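Local coordinates for protein aromatic amino acid exporter YddG (PDB 5I20) that exports amino acids of broad variety, among them L-threonine, L-methionine, L-lysine and L-glutamate, across the bacterial inner membrane, at residues A[7-12]-A[228-233]; A[12-17]-A[242-247]. One frame throughout, in Å; residues are numbered along the deposited sequence.

Interaction 1 of 2, residues A[7-12]-A[228-233]. With OLC ((2R)-2,3-dihydroxypropyl (9Z)-octadec-9-enoate), chain H; OLC ((2R)-2,3-dihydroxypropyl (9Z)-octadec-9-enoate), chain J.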
loop_
_atom_site.group_PDB
_atom_site.type_symbol
_atom_site.label_atom_id
_atom_site.label_comp_id
_atom_site.label_asym_id
_atom_site.label_seq_id
_atom_site.Cartn_x
_atom_site.Cartn_y
_atom_site.Cartn_z
ATOM N N THR A 7 7.261 11.996 8.153
ATOM C CA THR A 7 6.909 10.673 8.648
ATOM C C THR A 7 5.429 10.634 9.035
ATOM O O THR A 7 4.716 9.695 8.688
ATOM C CB THR A 7 7.774 10.261 9.855
ATOM O OG1 THR A 7 9.159 10.366 9.509
ATOM C CG2 THR A 7 7.467 8.827 10.269
ATOM N N LEU A 8 4.970 11.661 9.743
ATOM C CA LEU A 8 3.566 11.753 10.125
ATOM C C LEU A 8 2.694 11.855 8.875
ATOM O O LEU A 8 1.624 11.252 8.802
ATOM C CB LEU A 8 3.328 12.954 11.047
ATOM C CG LEU A 8 2.098 12.875 11.957
ATOM C CD1 LEU A 8 2.275 11.785 13.009
ATOM C CD2 LEU A 8 1.800 14.218 12.616
ATOM N N ILE A 9 3.174 12.612 7.890
ATOM C CA ILE A 9 2.502 12.752 6.601
ATOM C C ILE A 9 2.409 11.399 5.880
ATOM O O ILE A 9 1.361 11.042 5.342
ATOM C CB ILE A 9 3.231 13.792 5.709
ATOM C CG1 ILE A 9 3.011 15.205 6.250
ATOM C CG2 ILE A 9 2.742 13.742 4.280
ATOM C CD1 ILE A 9 3.724 16.284 5.456
ATOM N N GLY A 10 3.499 10.639 5.890
ATOM C CA GLY A 10 3.506 9.314 5.290
ATOM C C GLY A 10 2.513 8.375 5.948
ATOM O O GLY A 10 1.933 7.501 5.294
ATOM N N PHE A 11 2.302 8.564 7.247
ATOM C CA PHE A 11 1.396 7.704 7.996
ATOM C C PHE A 11 -0.058 7.912 7.579
ATOM O O PHE A 11 -0.915 7.066 7.853
ATOM C CB PHE A 11 1.548 7.935 9.500
ATOM C CG PHE A 11 0.733 6.992 10.335
ATOM C CD1 PHE A 11 1.040 5.642 10.372
ATOM C CD2 PHE A 11 -0.346 7.448 11.072
ATOM C CE1 PHE A 11 0.290 4.762 11.132
ATOM C CE2 PHE A 11 -1.100 6.573 11.836
ATOM C CZ PHE A 11 -0.780 5.228 11.865
ATOM N N THR A 12 -0.341 9.029 6.917
ATOM C CA THR A 12 -1.693 9.280 6.440
ATOM C C THR A 12 -2.027 8.354 5.267
ATOM O O THR A 12 -3.189 8.004 5.064
ATOM C CB THR A 12 -1.898 10.757 6.028
ATOM O OG1 THR A 12 -0.997 11.107 4.973
ATOM C CG2 THR A 12 -1.665 11.682 7.220
ATOM N N TRP A 228 2.451 9.361 0.661
ATOM C CA TRP A 228 3.413 8.275 0.814
ATOM C C TRP A 228 4.734 8.671 0.164
ATOM O O TRP A 228 5.814 8.369 0.677
ATOM C CB TRP A 228 2.862 6.988 0.195
ATOM C CG TRP A 228 3.731 5.775 0.346
ATOM C CD1 TRP A 228 4.441 5.150 -0.639
ATOM C CD2 TRP A 228 3.964 5.026 1.546
ATOM N NE1 TRP A 228 5.105 4.065 -0.126
ATOM C CE2 TRP A 228 4.831 3.964 1.211
ATOM C CE3 TRP A 228 3.530 5.151 2.869
ATOM C CZ2 TRP A 228 5.269 3.036 2.152
ATOM C CZ3 TRP A 228 3.968 4.226 3.801
ATOM C CH2 TRP A 228 4.829 3.185 3.438
ATOM N N ASP A 229 4.634 9.363 -0.965
ATOM C CA ASP A 229 5.806 9.874 -1.665
ATOM C C ASP A 229 6.589 10.833 -0.770
ATOM O O ASP A 229 7.821 10.791 -0.730
ATOM C CB ASP A 229 5.396 10.567 -2.966
ATOM C CG ASP A 229 6.581 10.905 -3.846
ATOM O OD1 ASP A 229 7.175 9.977 -4.432
ATOM O OD2 ASP A 229 6.911 12.103 -3.965
ATOM N N ILE A 230 5.868 11.685 -0.047
ATOM C CA ILE A 230 6.492 12.631 0.874
ATOM C C ILE A 230 7.221 11.907 2.008
ATOM O O ILE A 230 8.363 12.234 2.330
ATOM C CB ILE A 230 5.456 13.603 1.472
ATOM C CG1 ILE A 230 4.911 14.527 0.380
ATOM C CG2 ILE A 230 6.072 14.419 2.603
ATOM C CD1 ILE A 230 3.904 15.544 0.878
ATOM N N GLY A 231 6.557 10.918 2.601
ATOM C CA GLY A 231 7.155 10.134 3.666
ATOM C C GLY A 231 8.391 9.370 3.224
ATOM O O GLY A 231 9.353 9.255 3.974
ATOM N N MET A 232 8.369 8.841 2.004
ATOM C CA MET A 232 9.494 8.056 1.507
ATOM C C MET A 232 10.705 8.932 1.192
ATOM O O MET A 232 11.846 8.492 1.330
ATOM C CB MET A 232 9.096 7.258 0.258
ATOM C CG MET A 232 8.199 6.050 0.518
ATOM S SD MET A 232 8.930 4.773 1.573
ATOM C CE MET A 232 8.112 5.106 3.130
ATOM N N LYS A 233 10.451 10.172 0.780
ATOM C CA LYS A 233 11.517 11.065 0.330
ATOM C C LYS A 233 12.094 11.943 1.436
ATOM O O LYS A 233 13.237 12.392 1.341
ATOM C CB LYS A 233 11.010 11.954 -0.810
ATOM C CG LYS A 233 10.808 11.216 -2.117
ATOM C CD LYS A 233 10.263 12.133 -3.199
ATOM C CE LYS A 233 10.078 11.372 -4.501
ATOM N NZ LYS A 233 9.323 12.159 -5.513
HETATM C C8 OLC H . 2.256 7.032 14.815
HETATM C C7 OLC H . 2.242 8.195 13.883
HETATM C C6 OLC H . 3.575 8.333 13.228
HETATM C C5 OLC H . 4.555 8.853 14.223
HETATM C C4 OLC H . 5.715 9.459 13.510
HETATM C C3 OLC H . 6.778 9.787 14.502
HETATM C C2 OLC H . 7.792 10.671 13.862
HETATM C C1 OLC H . 9.148 10.087 14.064
HETATM O O19 OLC H . 10.012 10.241 13.212
HETATM O O20 OLC H . 9.437 9.437 15.240
HETATM C C10 OLC J . -6.271 10.514 6.698
HETATM C C9 OLC J . -5.367 11.580 6.172
HETATM C C11 OLC J . -7.698 10.481 6.267
HETATM C C8 OLC J . -5.881 12.534 5.146
HETATM C C7 OLC J . -5.305 13.889 5.387
HETATM C C6 OLC J . -3.845 13.884 5.083
HETATM C C5 OLC J . -3.520 15.057 4.223
HETATM C C4 OLC J . -2.402 15.841 4.824
HETATM C C3 OLC J . -1.689 16.572 3.736
HETATM C C2 OLC J . -0.953 17.735 4.307
HETATM C C1 OLC J . 0.118 18.159 3.360
HETATM O O19 OLC J . 1.178 18.906 3.816
HETATM O O20 OLC J . 0.082 17.797 2.192
#
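Ile-9 and Ile-230 meet through CG2, and in both residues this methyl lies anti to the backbone N while CG1 stands beside it (chi1 -71° and -67°). The pair belongs to a close glycine-mediated crossing of two transmembrane helices in a DMT-superfamily exporter, helix 3-17 and helix 224-234. Their axes approach to 7.2 Å and run at 144° to each other, nearer antiparallel than parallel. At the centre Gly-10 and Gly-231 lie back to back with 4.1 Å between their CA atoms, and backbone rests on backbone with no side chain in between. The isoleucines close one flank of this crossing, CG2 to CG2 at 3.8 Å, and CD1 of Ile-230 also reaches Ile-9 CG2.

Two monooleins lie against helix 3-17: Leu-8 CD1 meets the chain H lipid, and Thr-12 CB is 3.6 Å from C9 of the chain J lipid.

Trp-228 covers another flank. Its CB leaves the helix away from 7-12, but the six-membered ring swings back toward it. Met-232 CE sits over one face of the indole, toward its rim, and NE1 is hydrogen-bonded to Ser-167 OG. The ring turns its edge to the first helix, with Trp-228 CE3 3.7 Å from Gly-10 O and the oxygen in the ring plane.

Interaction 2 of 2, residues A[12-17]-A[242-247]. With OLC ((2R)-2,3-dihydroxypropyl (9Z)-octadec-9-enoate), chain G; OLC ((2R)-2,3-dihydroxypropyl (9Z)-octadec-9-enoate), chain J.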
loop_
_atom_site.group_PDB
_atom_site.type_symbol
_atom_site.label_atom_id
_atom_site.label_comp_id
_atom_site.label_asym_id
_atom_site.label_seq_id
_atom_site.Cartn_x
_atom_site.Cartn_y
_atom_site.Cartn_z
ATOM N N THR A 12 -0.341 9.029 6.917
ATOM C CA THR A 12 -1.693 9.280 6.440
ATOM C C THR A 12 -2.027 8.354 5.267
ATOM O O THR A 12 -3.189 8.004 5.064
ATOM C CB THR A 12 -1.898 10.757 6.028
ATOM O OG1 THR A 12 -0.997 11.107 4.973
ATOM C CG2 THR A 12 -1.665 11.682 7.220
ATOM N N ALA A 13 -1.010 7.946 4.509
ATOM C CA ALA A 13 -1.203 6.962 3.443
ATOM C C ALA A 13 -1.646 5.627 4.030
ATOM O O ALA A 13 -2.531 4.958 3.492
ATOM C CB ALA A 13 0.072 6.782 2.632
ATOM N N ILE A 14 -1.015 5.250 5.137
ATOM C CA ILE A 14 -1.353 4.026 5.851
ATOM C C ILE A 14 -2.780 4.088 6.392
ATOM O O ILE A 14 -3.501 3.090 6.384
ATOM C CB ILE A 14 -0.363 3.771 7.002
ATOM C CG1 ILE A 14 1.061 3.675 6.448
ATOM C CG2 ILE A 14 -0.736 2.515 7.771
ATOM C CD1 ILE A 14 2.146 3.732 7.510
ATOM N N LEU A 15 -3.185 5.268 6.855
ATOM C CA LEU A 15 -4.554 5.475 7.317
ATOM C C LEU A 15 -5.550 5.330 6.169
ATOM O O LEU A 15 -6.590 4.698 6.321
ATOM C CB LEU A 15 -4.704 6.851 7.966
ATOM C CG LEU A 15 -3.955 7.069 9.281
ATOM C CD1 LEU A 15 -4.141 8.494 9.776
ATOM C CD2 LEU A 15 -4.416 6.067 10.327
ATOM N N LEU A 16 -5.222 5.912 5.018
ATOM C CA LEU A 16 -6.115 5.871 3.864
ATOM C C LEU A 16 -6.205 4.465 3.268
ATOM O O LEU A 16 -7.267 4.051 2.809
ATOM C CB LEU A 16 -5.663 6.878 2.800
ATOM C CG LEU A 16 -5.932 8.353 3.126
ATOM C CD1 LEU A 16 -5.205 9.267 2.155
ATOM C CD2 LEU A 16 -7.428 8.650 3.117
ATOM N N TRP A 17 -5.098 3.729 3.288
ATOM C CA TRP A 17 -5.090 2.359 2.777
ATOM C C TRP A 17 -5.836 1.410 3.713
ATOM O O TRP A 17 -6.242 0.323 3.308
ATOM C CB TRP A 17 -3.655 1.877 2.556
ATOM C CG TRP A 17 -2.962 2.610 1.446
ATOM C CD1 TRP A 17 -3.545 3.175 0.349
ATOM C CD2 TRP A 17 -1.558 2.874 1.336
ATOM N NE1 TRP A 17 -2.591 3.765 -0.444
ATOM C CE2 TRP A 17 -1.363 3.598 0.141
ATOM C CE3 TRP A 17 -0.448 2.568 2.130
ATOM C CZ2 TRP A 17 -0.101 4.021 -0.278
ATOM C CZ3 TRP A 17 0.803 2.986 1.711
ATOM C CH2 TRP A 17 0.965 3.706 0.517
ATOM N N VAL A 242 7.626 -0.137 9.455
ATOM C CA VAL A 242 7.079 -0.710 10.681
ATOM C C VAL A 242 5.608 -0.335 10.851
ATOM O O VAL A 242 4.767 -1.192 11.123
ATOM C CB VAL A 242 7.874 -0.242 11.929
ATOM C CG1 VAL A 242 7.239 -0.775 13.208
ATOM C CG2 VAL A 242 9.323 -0.692 11.831
ATOM N N LEU A 243 5.304 0.946 10.668
ATOM C CA LEU A 243 3.955 1.463 10.878
ATOM C C LEU A 243 2.947 0.952 9.854
ATOM O O LEU A 243 1.742 1.000 10.092
ATOM C CB LEU A 243 3.971 2.990 10.861
ATOM C CG LEU A 243 4.742 3.654 12.002
ATOM C CD1 LEU A 243 4.804 5.157 11.804
ATOM C CD2 LEU A 243 4.121 3.305 13.349
ATOM N N SER A 244 3.430 0.464 8.716
ATOM C CA SER A 244 2.529 -0.028 7.675
ATOM C C SER A 244 1.720 -1.250 8.128
ATOM O O SER A 244 0.616 -1.471 7.640
ATOM C CB SER A 244 3.315 -0.348 6.402
ATOM O OG SER A 244 3.744 0.848 5.769
ATOM N N TYR A 245 2.242 -2.029 9.077
ATOM C CA TYR A 245 1.462 -3.145 9.624
ATOM C C TYR A 245 0.291 -2.677 10.493
ATOM O O TYR A 245 -0.432 -3.494 11.053
ATOM C CB TYR A 245 2.351 -4.098 10.430
ATOM C CG TYR A 245 3.178 -5.012 9.562
ATOM C CD1 TYR A 245 2.577 -5.823 8.605
ATOM C CD2 TYR A 245 4.561 -5.044 9.676
ATOM C CE1 TYR A 245 3.329 -6.651 7.799
ATOM C CE2 TYR A 245 5.323 -5.866 8.874
ATOM C CZ TYR A 245 4.703 -6.668 7.936
ATOM O OH TYR A 245 5.459 -7.489 7.133
ATOM N N ALA A 246 0.100 -1.368 10.613
ATOM C CA ALA A 246 -1.082 -0.862 11.295
ATOM C C ALA A 246 -2.299 -0.960 10.381
ATOM O O ALA A 246 -3.430 -1.035 10.854
ATOM C CB ALA A 246 -0.874 0.571 11.753
ATOM N N ALA A 247 -2.059 -0.972 9.072
ATOM C CA ALA A 247 -3.146 -0.980 8.092
ATOM C C ALA A 247 -4.085 -2.189 8.220
ATOM O O ALA A 247 -5.300 -2.006 8.205
ATOM C CB ALA A 247 -2.584 -0.893 6.671
HETATM C C10 OLC G . 0.205 -0.850 -0.645
HETATM C C9 OLC G . -0.621 0.365 -0.889
HETATM C C11 OLC G . 0.342 -1.864 -1.726
HETATM C C8 OLC G . -1.318 0.544 -2.193
HETATM C C16 OLC G . -2.580 -5.685 -0.169
HETATM C C12 OLC G . 0.542 -3.215 -1.128
HETATM C C7 OLC G . -2.763 0.200 -2.064
HETATM C C15 OLC G . -1.899 -5.633 -1.497
HETATM C C13 OLC G . 0.032 -4.254 -2.069
HETATM C C6 OLC G . -3.451 0.428 -3.369
HETATM C C14 OLC G . -0.431 -5.447 -1.305
HETATM C C5 OLC G . -4.075 -0.844 -3.836
HETATM C C4 OLC G . -5.085 -0.555 -4.896
HETATM C C3 OLC G . -5.848 -1.797 -5.216
HETATM C C2 OLC G . -6.987 -1.464 -6.119
HETATM C C10 OLC J . -6.271 10.514 6.698
HETATM C C9 OLC J . -5.367 11.580 6.172
HETATM C C11 OLC J . -7.698 10.481 6.267
HETATM C C8 OLC J . -5.881 12.534 5.146
HETATM C C7 OLC J . -5.305 13.889 5.387
HETATM C C6 OLC J . -3.845 13.884 5.083
HETATM C C5 OLC J . -3.520 15.057 4.223
HETATM C C4 OLC J . -2.402 15.841 4.824
HETATM C C3 OLC J . -1.689 16.572 3.736
HETATM C C2 OLC J . -0.953 17.735 4.307
HETATM C C1 OLC J . 0.118 18.159 3.360
HETATM O O19 OLC J . 1.178 18.906 3.816
HETATM O O20 OLC J . 0.082 17.797 2.192
#
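Apolar packing comes first, and Ile-14 carries it: both of its branches reach across to 242-247. CG2 is anti to the backbone N and CG1 anti to the carbonyl carbon (chi1 -58°), which turns both arms to segment 242-247. The CG1 arm runs on extended, and its CD1 lies 3.9 Å from Leu-243 CB. CG2 also reaches Ala-247 CB, 4.0 Å away, with Ala-246 CB a little farther off.

Contacts of methyls with polar backbone make up the second group. Ile-14 CG2 is 3.7 Å from Leu-243 O, and Ile-14 CD1 is equally far from Ser-244 N. The isoleucine therefore lies against the bend of the chain as much as against its side chains. That bend is a type I beta turn from Leu-243 to Ala-246, closed by Ala-246 N bonding to Leu-243 O at 2.9 Å. It lies between helices 237-243 and 246-258, within one transmembrane segment. In this basket-shaped transporter built of inverted repeats, helix 3-17 packs here against the turn linking those two helices.

Among the polar groups, Ser-244 OG touches Ile-14 CD1 at 3.7 Å, but its hydrogen bond goes back to Leu-240 O in the preceding helical turn. Trp-17 likewise sends its NE1 elsewhere, to Pro-220 O.

Lipid and ring contacts form the last group. C9 of the chain G monoolein lies 3.4 Å above the Trp-17 indole, over its centre, while Ala-13 O stands over the opposite face, offset toward the rim. On the flank of the same helix, Leu-16 CD2 meets C11 of the chain J monoolein at 3.7 Å.

Overall arrangement
Both contacts use helix 3-17, with Thr-12 common to the two segments, and their centres are 10 Å apart. Interaction 1 lies farther from the middle of the chain and sets helix on helix at glycines, its isoleucine flank partly exposed beside lipid. Interaction 2 is deeper, all its touching residues buried, and fits one branched side chain to a turn. Trp-228 joins them: its CD2 lies 3.4 Å from Trp-17 CH2, the two ring planes inclined at about 60°, and its six-membered ring also reaches Ile-14 and Ser-244. Helices 224-234 and 237-243 follow each other in the chain, so two consecutive helices of the chain pack along helix 3-17.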